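Local atomic coordinates of carbon monoxide dehydrogenase (Thermococcus sp. AM4, PDB entry 6T7J), a protein that probably catalyses the reversible oxidation of carbon monoxide to carbon dioxide, passing electrons through its iron-sulfur clusters. Residues P168-P176 against A225-Y236; L437-V446 against I621-P631. All coordinates share one frame; numbering follows the deposited sequence.

Contact 1: residues P168-P176 against A225-Y236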
loop_
_atom_site.group_PDB
_atom_site.type_symbol
_atom_site.label_atom_id
_atom_site.label_comp_id
_atom_site.label_asym_id
_atom_site.label_seq_id
_atom_site.Cartn_x
_atom_site.Cartn_y
_atom_site.Cartn_z
ATOM N N PRO A 168 13.340 -11.812 -12.406
ATOM C CA PRO A 168 12.904 -12.236 -11.071
ATOM C C PRO A 168 13.880 -11.794 -9.991
ATOM O O PRO A 168 15.046 -11.489 -10.247
ATOM C CB PRO A 168 12.855 -13.765 -11.176
ATOM C CG PRO A 168 12.867 -14.063 -12.646
ATOM C CD PRO A 168 13.654 -12.960 -13.271
ATOM N N LEU A 169 13.370 -11.765 -8.761
ATOM C CA LEU A 169 14.187 -11.405 -7.609
ATOM C C LEU A 169 15.395 -12.328 -7.499
ATOM O O LEU A 169 15.294 -13.538 -7.716
ATOM C CB LEU A 169 13.353 -11.479 -6.330
ATOM C CG LEU A 169 12.435 -10.294 -6.034
ATOM C CD1 LEU A 169 11.459 -10.650 -4.934
ATOM C CD2 LEU A 169 13.256 -9.073 -5.645
ATOM N N ARG A 170 16.546 -11.744 -7.156
ATOM C CA ARG A 170 17.774 -12.528 -7.066
ATOM C C ARG A 170 17.670 -13.607 -5.994
ATOM O O ARG A 170 18.106 -14.745 -6.207
ATOM C CB ARG A 170 18.964 -11.611 -6.787
ATOM C CG ARG A 170 19.155 -10.519 -7.824
ATOM C CD ARG A 170 19.765 -11.068 -9.103
ATOM N NE ARG A 170 21.046 -11.720 -8.854
ATOM C CZ ARG A 170 22.225 -11.120 -8.967
ATOM N NH1 ARG A 170 23.339 -11.793 -8.721
ATOM N NH2 ARG A 170 22.291 -9.845 -9.328
ATOM N N MET A 171 17.080 -13.276 -4.841
ATOM C CA MET A 171 17.008 -14.227 -3.736
ATOM C C MET A 171 16.238 -15.493 -4.101
ATOM O O MET A 171 16.367 -16.506 -3.402
ATOM C CB MET A 171 16.374 -13.564 -2.512
ATOM C CG MET A 171 17.253 -12.513 -1.853
ATOM S SD MET A 171 18.719 -13.211 -1.070
ATOM C CE MET A 171 18.038 -13.745 0.495
ATOM N N LEU A 172 15.458 -15.465 -5.186
ATOM C CA LEU A 172 14.789 -16.670 -5.663
ATOM C C LEU A 172 15.769 -17.785 -6.006
ATOM O O LEU A 172 15.340 -18.933 -6.170
ATOM C CB LEU A 172 13.923 -16.349 -6.884
ATOM C CG LEU A 172 12.674 -15.502 -6.628
ATOM C CD1 LEU A 172 11.786 -15.473 -7.859
ATOM C CD2 LEU A 172 11.909 -16.021 -5.423
ATOM N N ALA A 173 17.065 -17.480 -6.114
ATOM C CA ALA A 173 18.063 -18.530 -6.277
ATOM C C ALA A 173 18.052 -19.522 -5.119
ATOM O O ALA A 173 18.614 -20.614 -5.249
ATOM C CB ALA A 173 19.455 -17.912 -6.429
ATOM N N LEU A 174 17.429 -19.171 -3.992
ATOM C CA LEU A 174 17.299 -20.102 -2.878
ATOM C C LEU A 174 16.112 -21.046 -3.025
ATOM O O LEU A 174 16.013 -22.010 -2.261
ATOM C CB LEU A 174 17.176 -19.331 -1.561
ATOM C CG LEU A 174 18.442 -18.630 -1.063
ATOM C CD1 LEU A 174 18.088 -17.388 -0.264
ATOM C CD2 LEU A 174 19.283 -19.577 -0.229
ATOM N N ALA A 175 15.218 -20.798 -3.980
ATOM C CA ALA A 175 14.039 -21.633 -4.172
ATOM C C ALA A 175 14.324 -22.737 -5.188
ATOM O O ALA A 175 15.042 -22.507 -6.166
ATOM C CB ALA A 175 12.856 -20.794 -4.647
ATOM N N PRO A 176 13.774 -23.934 -4.975
ATOM C CA PRO A 176 14.034 -25.042 -5.903
ATOM C C PRO A 176 13.503 -24.750 -7.300
ATOM O O PRO A 176 12.560 -23.978 -7.481
ATOM C CB PRO A 176 13.300 -26.227 -5.263
ATOM C CG PRO A 176 12.309 -25.611 -4.323
ATOM C CD PRO A 176 12.940 -24.348 -3.834
ATOM N N ALA A 225 7.454 -12.254 -3.096
ATOM C CA ALA A 225 8.460 -11.221 -2.859
ATOM C C ALA A 225 8.772 -11.078 -1.374
ATOM O O ALA A 225 9.911 -10.780 -1.002
ATOM C CB ALA A 225 7.997 -9.881 -3.433
ATOM N N ASP A 226 7.772 -11.276 -0.514
ATOM C CA ASP A 226 8.024 -11.248 0.925
ATOM C C ASP A 226 8.838 -12.462 1.367
ATOM O O ASP A 226 9.961 -12.327 1.865
ATOM C CB ASP A 226 6.699 -11.179 1.693
ATOM C CG ASP A 226 6.889 -11.153 3.213
ATOM O OD1 ASP A 226 8.044 -11.124 3.693
ATOM O OD2 ASP A 226 5.869 -11.156 3.936
ATOM N N GLY A 227 8.279 -13.661 1.191
ATOM C CA GLY A 227 8.822 -14.831 1.865
ATOM C C GLY A 227 10.183 -15.249 1.343
ATOM O O GLY A 227 11.100 -15.523 2.121
ATOM N N TRP A 228 10.331 -15.312 0.023
ATOM C CA TRP A 228 11.550 -15.814 -0.594
ATOM C C TRP A 228 12.583 -14.723 -0.859
ATOM O O TRP A 228 13.584 -14.987 -1.533
ATOM C CB TRP A 228 11.211 -16.543 -1.895
ATOM C CG TRP A 228 10.674 -17.922 -1.668
ATOM C CD1 TRP A 228 9.367 -18.309 -1.707
ATOM C CD2 TRP A 228 11.433 -19.095 -1.354
ATOM N NE1 TRP A 228 9.264 -19.654 -1.441
ATOM C CE2 TRP A 228 10.519 -20.159 -1.220
ATOM C CE3 TRP A 228 12.796 -19.351 -1.179
ATOM C CZ2 TRP A 228 10.924 -21.458 -0.916
ATOM C CZ3 TRP A 228 13.197 -20.640 -0.874
ATOM C CH2 TRP A 228 12.264 -21.678 -0.748
ATOM N N SER A 229 12.373 -13.513 -0.344
ATOM C CA SER A 229 13.330 -12.436 -0.564
ATOM C C SER A 229 13.440 -11.535 0.659
ATOM O O SER A 229 14.449 -11.573 1.369
ATOM C CB SER A 229 12.940 -11.617 -1.795
ATOM O OG SER A 229 13.856 -10.560 -2.013
ATOM N N GLY A 230 12.412 -10.725 0.911
ATOM C CA GLY A 230 12.427 -9.778 2.013
ATOM C C GLY A 230 12.618 -10.415 3.374
ATOM O O GLY A 230 13.593 -10.123 4.073
ATOM N N SER A 231 11.686 -11.286 3.766
ATOM C CA SER A 231 11.846 -12.022 5.016
ATOM C C SER A 231 13.096 -12.895 4.980
ATOM O O SER A 231 13.793 -13.044 5.994
ATOM C CB SER A 231 10.603 -12.872 5.284
ATOM O OG SER A 231 9.653 -12.162 6.058
ATOM N N MET A 232 13.395 -13.473 3.813
ATOM C CA MET A 232 14.596 -14.288 3.659
ATOM C C MET A 232 15.855 -13.460 3.889
ATOM O O MET A 232 16.781 -13.895 4.584
ATOM C CB MET A 232 14.616 -14.925 2.269
ATOM C CG MET A 232 15.670 -16.002 2.098
ATOM S SD MET A 232 15.233 -17.535 2.939
ATOM C CE MET A 232 13.999 -18.194 1.825
ATOM N N MET A 233 15.907 -12.262 3.298
ATOM C CA MET A 233 17.038 -11.369 3.532
ATOM C C MET A 233 17.134 -10.983 4.999
ATOM O O MET A 233 18.231 -10.952 5.568
ATOM C CB MET A 233 16.912 -10.115 2.672
ATOM C CG MET A 233 17.380 -10.268 1.237
ATOM S SD MET A 233 17.077 -8.763 0.289
ATOM C CE MET A 233 16.586 -7.654 1.597
ATOM N N ALA A 234 15.997 -10.670 5.623
ATOM C CA ALA A 234 16.000 -10.333 7.042
ATOM C C ALA A 234 16.643 -11.445 7.861
ATOM O O ALA A 234 17.553 -11.197 8.660
ATOM C CB ALA A 234 14.573 -10.062 7.522
ATOM N N THR A 235 16.200 -12.687 7.645
ATOM C CA THR A 235 16.729 -13.811 8.416
ATOM C C THR A 235 18.214 -14.024 8.139
ATOM O O THR A 235 19.021 -14.156 9.071
ATOM C CB THR A 235 15.935 -15.081 8.101
ATOM O OG1 THR A 235 14.590 -14.938 8.575
ATOM C CG2 THR A 235 16.578 -16.294 8.764
ATOM N N TYR A 236 18.596 -14.063 6.857
ATOM C CA TYR A 236 19.983 -14.349 6.505
ATOM C C TYR A 236 20.924 -13.276 7.037
ATOM O O TYR A 236 21.996 -13.589 7.570
ATOM C CB TYR A 236 20.123 -14.483 4.989
ATOM C CG TYR A 236 20.247 -15.912 4.504
ATOM C CD1 TYR A 236 21.492 -16.500 4.326
ATOM C CD2 TYR A 236 19.117 -16.671 4.218
ATOM C CE1 TYR A 236 21.612 -17.806 3.880
ATOM C CE2 TYR A 236 19.227 -17.978 3.771
ATOM C CZ TYR A 236 20.477 -18.540 3.604
ATOM O OH TYR A 236 20.594 -19.837 3.160
#

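Contact 2: residues L437-V446 against I621-P631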
loop_
_atom_site.group_PDB
_atom_site.type_symbol
_atom_site.label_atom_id
_atom_site.label_comp_id
_atom_site.label_asym_id
_atom_site.label_seq_id
_atom_site.Cartn_x
_atom_site.Cartn_y
_atom_site.Cartn_z
ATOM N N LEU A 437 10.981 -40.192 7.736
ATOM C CA LEU A 437 9.760 -39.866 7.005
ATOM C C LEU A 437 9.356 -41.005 6.077
ATOM O O LEU A 437 8.165 -41.295 5.922
ATOM C CB LEU A 437 9.947 -38.573 6.212
ATOM C CG LEU A 437 10.027 -37.259 6.994
ATOM C CD1 LEU A 437 10.553 -36.146 6.104
ATOM C CD2 LEU A 437 8.671 -36.887 7.571
ATOM N N ARG A 438 10.338 -41.661 5.451
ATOM C CA ARG A 438 10.034 -42.753 4.528
ATOM C C ARG A 438 9.516 -43.981 5.268
ATOM O O ARG A 438 8.635 -44.687 4.766
ATOM C CB ARG A 438 11.273 -43.108 3.709
ATOM C CG ARG A 438 11.350 -42.405 2.368
ATOM C CD ARG A 438 12.219 -43.172 1.388
ATOM N NE ARG A 438 13.618 -43.178 1.803
ATOM C CZ ARG A 438 14.523 -42.296 1.390
ATOM N NH1 ARG A 438 14.176 -41.332 0.547
ATOM N NH2 ARG A 438 15.773 -42.376 1.823
ATOM N N ASP A 439 10.055 -44.256 6.460
ATOM C CA ASP A 439 9.609 -45.409 7.234
ATOM C C ASP A 439 8.188 -45.234 7.744
ATOM O O ASP A 439 7.441 -46.213 7.847
ATOM C CB ASP A 439 10.540 -45.643 8.425
ATOM C CG ASP A 439 11.901 -46.150 8.014
ATOM O OD1 ASP A 439 12.090 -46.449 6.816
ATOM O OD2 ASP A 439 12.783 -46.252 8.894
ATOM N N GLY A 440 7.801 -44.003 8.065
ATOM C CA GLY A 440 6.623 -43.747 8.860
ATOM C C GLY A 440 6.921 -43.438 10.307
ATOM O O GLY A 440 5.986 -43.174 11.073
ATOM N N THR A 441 8.197 -43.475 10.706
ATOM C CA THR A 441 8.562 -43.079 12.063
ATOM C C THR A 441 8.121 -41.651 12.347
ATOM O O THR A 441 7.684 -41.334 13.462
ATOM C CB THR A 441 10.071 -43.232 12.264
ATOM O OG1 THR A 441 10.540 -44.369 11.525
ATOM C CG2 THR A 441 10.393 -43.429 13.735
ATOM N N ILE A 442 8.217 -40.775 11.352
ATOM C CA ILE A 442 7.641 -39.439 11.404
ATOM C C ILE A 442 6.667 -39.320 10.239
ATOM O O ILE A 442 7.056 -39.504 9.078
ATOM C CB ILE A 442 8.720 -38.345 11.346
ATOM C CG1 ILE A 442 9.576 -38.385 12.615
ATOM C CG2 ILE A 442 8.084 -36.973 11.173
ATOM C CD1 ILE A 442 10.593 -37.269 12.707
ATOM N N LYS A 443 5.400 -39.039 10.550
ATOM C CA LYS A 443 4.387 -38.949 9.501
ATOM C C LYS A 443 4.639 -37.752 8.596
ATOM O O LYS A 443 4.519 -37.855 7.369
ATOM C CB LYS A 443 2.992 -38.869 10.120
ATOM C CG LYS A 443 2.205 -40.167 10.050
ATOM C CD LYS A 443 3.015 -41.330 10.601
ATOM C CE LYS A 443 2.315 -42.653 10.353
ATOM N NZ LYS A 443 3.206 -43.811 10.635
ATOM N N GLY A 444 4.988 -36.616 9.182
ATOM C CA GLY A 444 5.273 -35.432 8.404
ATOM C C GLY A 444 5.780 -34.321 9.293
ATOM O O GLY A 444 6.073 -34.529 10.471
ATOM N N ILE A 445 5.888 -33.134 8.706
ATOM C CA ILE A 445 6.315 -31.934 9.414
ATOM C C ILE A 445 5.253 -30.865 9.217
ATOM O O ILE A 445 4.690 -30.732 8.126
ATOM C CB ILE A 445 7.688 -31.433 8.918
ATOM C CG1 ILE A 445 8.705 -32.575 8.925
ATOM C CG2 ILE A 445 8.178 -30.271 9.771
ATOM C CD1 ILE A 445 9.905 -32.322 8.052
ATOM N N VAL A 446 4.965 -30.113 10.273
ATOM C CA VAL A 446 4.000 -29.023 10.195
ATOM C C VAL A 446 4.602 -27.780 10.830
ATOM O O VAL A 446 5.085 -27.826 11.968
ATOM C CB VAL A 446 2.660 -29.381 10.864
ATOM C CG1 VAL A 446 1.765 -28.151 10.939
ATOM C CG2 VAL A 446 1.969 -30.488 10.088
ATOM N N ILE A 621 -1.603 -34.961 5.268
ATOM C CA ILE A 621 -0.271 -35.558 5.333
ATOM C C ILE A 621 -0.318 -37.020 4.904
ATOM O O ILE A 621 0.549 -37.492 4.160
ATOM C CB ILE A 621 0.319 -35.400 6.746
ATOM C CG1 ILE A 621 0.669 -33.935 7.016
ATOM C CG2 ILE A 621 1.547 -36.283 6.915
ATOM C CD1 ILE A 621 1.117 -33.667 8.435
ATOM N N LEU A 622 -1.330 -37.760 5.366
ATOM C CA LEU A 622 -1.474 -39.154 4.958
ATOM C C LEU A 622 -1.715 -39.265 3.457
ATOM O O LEU A 622 -1.232 -40.201 2.808
ATOM C CB LEU A 622 -2.612 -39.816 5.736
ATOM C CG LEU A 622 -2.352 -40.125 7.212
ATOM C CD1 LEU A 622 -3.445 -41.027 7.766
ATOM C CD2 LEU A 622 -0.982 -40.756 7.403
ATOM N N GLU A 623 -2.462 -38.315 2.891
ATOM C CA GLU A 623 -2.672 -38.279 1.447
ATOM C C GLU A 623 -1.351 -38.092 0.709
ATOM O O GLU A 623 -1.065 -38.789 -0.275
ATOM C CB GLU A 623 -3.649 -37.156 1.102
ATOM C CG GLU A 623 -4.451 -37.371 -0.163
ATOM C CD GLU A 623 -5.558 -36.347 -0.316
ATOM O OE1 GLU A 623 -5.399 -35.411 -1.131
ATOM O OE2 GLU A 623 -6.584 -36.476 0.385
ATOM N N LYS A 624 -0.531 -37.147 1.175
ATOM C CA LYS A 624 0.768 -36.920 0.550
ATOM C C LYS A 624 1.690 -38.123 0.718
ATOM O O LYS A 624 2.534 -38.384 -0.146
ATOM C CB LYS A 624 1.419 -35.664 1.128
ATOM C CG LYS A 624 0.627 -34.388 0.887
ATOM C CD LYS A 624 1.153 -33.634 -0.319
ATOM C CE LYS A 624 0.047 -32.853 -1.014
ATOM N NZ LYS A 624 -0.689 -31.968 -0.074
ATOM N N ARG A 625 1.550 -38.857 1.823
ATOM C CA ARG A 625 2.310 -40.092 1.996
ATOM C C ARG A 625 1.873 -41.149 0.992
ATOM O O ARG A 625 2.712 -41.826 0.387
ATOM C CB ARG A 625 2.145 -40.622 3.419
ATOM C CG ARG A 625 2.726 -39.731 4.495
ATOM C CD ARG A 625 2.800 -40.467 5.818
ATOM N NE ARG A 625 3.781 -41.547 5.772
ATOM C CZ ARG A 625 5.078 -41.384 6.004
ATOM N NH1 ARG A 625 5.552 -40.182 6.302
ATOM N NH2 ARG A 625 5.900 -42.421 5.940
ATOM N N LYS A 626 0.559 -41.307 0.810
ATOM C CA LYS A 626 0.053 -42.281 -0.152
ATOM C C LYS A 626 0.494 -41.936 -1.569
ATOM O O LYS A 626 0.833 -42.827 -2.357
ATOM C CB LYS A 626 -1.473 -42.364 -0.067
ATOM C CG LYS A 626 -1.991 -42.944 1.242
ATOM C CD LYS A 626 -3.516 -42.987 1.285
ATOM C CE LYS A 626 -4.114 -41.600 1.484
ATOM N NZ LYS A 626 -5.389 -41.629 2.261
ATOM N N LYS A 627 0.508 -40.644 -1.913
ATOM C CA LYS A 627 0.953 -40.246 -3.244
ATOM C C LYS A 627 2.449 -40.461 -3.447
ATOM O O LYS A 627 2.900 -40.547 -4.595
ATOM C CB LYS A 627 0.595 -38.783 -3.504
ATOM C CG LYS A 627 -0.898 -38.517 -3.602
ATOM C CD LYS A 627 -1.177 -37.092 -4.056
ATOM C CE LYS A 627 -2.664 -36.774 -4.013
ATOM N NZ LYS A 627 -3.451 -37.642 -4.937
ATOM N N LEU A 628 3.224 -40.550 -2.369
ATOM C CA LEU A 628 4.661 -40.768 -2.449
ATOM C C LEU A 628 5.042 -42.243 -2.467
ATOM O O LEU A 628 6.237 -42.558 -2.486
ATOM C CB LEU A 628 5.364 -40.079 -1.273
ATOM C CG LEU A 628 5.624 -38.577 -1.386
ATOM C CD1 LEU A 628 6.333 -38.075 -0.142
ATOM C CD2 LEU A 628 6.431 -38.258 -2.634
ATOM N N GLY A 629 4.066 -43.148 -2.462
ATOM C CA GLY A 629 4.374 -44.562 -2.399
ATOM C C GLY A 629 4.985 -45.010 -1.094
ATOM O O GLY A 629 5.595 -46.080 -1.038
ATOM N N TRP A 630 4.842 -44.219 -0.039
ATOM C CA TRP A 630 5.409 -44.531 1.261
ATOM C C TRP A 630 4.408 -45.297 2.110
ATOM O O TRP A 630 3.199 -45.256 1.858
ATOM C CB TRP A 630 5.820 -43.245 1.975
ATOM C CG TRP A 630 6.984 -42.547 1.349
ATOM C CD1 TRP A 630 7.707 -42.963 0.270
ATOM C CD2 TRP A 630 7.562 -41.304 1.765
ATOM N NE1 TRP A 630 8.700 -42.057 -0.013
ATOM C CE2 TRP A 630 8.631 -41.028 0.890
ATOM C CE3 TRP A 630 7.277 -40.398 2.790
ATOM C CZ2 TRP A 630 9.417 -39.884 1.011
ATOM C CZ3 TRP A 630 8.060 -39.263 2.908
ATOM C CH2 TRP A 630 9.117 -39.016 2.024
ATOM N N PRO A 631 4.881 -46.021 3.137
ATOM C CA PRO A 631 3.964 -46.683 4.071
ATOM C C PRO A 631 3.108 -45.692 4.843
ATOM O O PRO A 631 3.299 -44.484 4.719
ATOM C CB PRO A 631 4.906 -47.440 5.017
ATOM C CG PRO A 631 6.232 -46.776 4.858
ATOM C CD PRO A 631 6.285 -46.354 3.426
#

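Contact 1: residues P168-P176 against A225-Y236
A175 lays its CB over one face of the W228 indole, 3.8 Å from the centroid of the six-membered ring and 12° off the normal. This is a CH-pi contact. L172 CD2 touches W228 CB at 3.6 Å, and the two side chains cross at about a right angle. P176 CD lies near W228 CH2. The indole NE1 points out of this pair of segments to S570 OG.

M171 is the second anchor. Its chain bends at chi2 (-68°) and again at chi3 (-82°), which brings the methyl CE between two methionines. CE lies 3.6 Å from M232 CG and 3.6 Å from M233 CG. L174 splits its branches: CD1 meets M232 CG at 3.7 Å, and CD2 meets the hydroxyl end of Y236.

The contact seats a short 3-10 turn, residues 170-174, on the long helix 212-242 in an all-helical part of the enzyme. The helix is irregular here. A wider pi-type turn spans 226-230, with W228 and S229 on it. M171 CB packs 3.3 Å from W228 O at this bend.

L169 CD1 rests on S229 CB at 3.6 Å and also touches A225. S229 OG bonds to E160 OE2. The same carboxylate accepts R170 N and M171 N.

Contact 2: residues L437-V446 against I621-P631
R625 NH1 is held between two carbonyl oxygens. It bonds to K443 O at 2.8 Å, from above the carbonyl plane, and weakly to L437 O. NH2 reaches the same L437 O almost along the C=O axis, at a modelled length too short to be taken literally. Residues 437-446 run from the end of helix 431-439 into strand 444-448 of a parallel, Rossmann-like sheet. The arginine, on C-terminal helix 610-627, thus pins this alpha-to-beta connection.

A bend at chi3 (68°) turns the guanidinium out of the line of the side chain. NE bonds to P631 O at 3.2 Å, with an N-H...O angle of 163° and the oxygen near the guanidinium plane. A leucine here would probably leave the carbonyl oxygens of L437, K443 and P631 without this donor and the C-terminal tail less firmly tied to the helix end.

W630 CE3 stands over one face of the guanidinium. The indole is itself sandwiched: L628 CD1 lies over one face and R438 CG over the opposite one, 3.4 Å from CE2. The R438 guanidinium is turned nearly perpendicular to the ring. The backbone reaches W630 through a Schellman motif, with G629 at positive phi. P631 then sets CD 3.2 Å from R438 O.

K443 NZ bonds to G440 O and to L632 O. One turn before R625 on the helix, I621 packs its CG2 on K443 O, and its CD1 meets V446 CG2 at 3.7 Å.

From the N terminus, the chain leaves helix 146-162, makes the loop 168-176, and runs through helices 177-186 and 193-203 before helix 212-242 returns to it. Contact 1 closes this mostly helical loop, with 48 residues between its segments. The chain then builds a first parallel sheet, which begins with strand 261-268. Contact 2 opens only afterwards, at 437-446. Its 174 intervening residues hold the rest of the second sheet, and helix 610-627 closes it near the C terminus. The two loops are in series, neither nested nor crossed. Their centres lie about 28 Å apart and they do not touch. Helix 525-538 borders both, meeting W228 and M232 in contact 1 and L437 in contact 2.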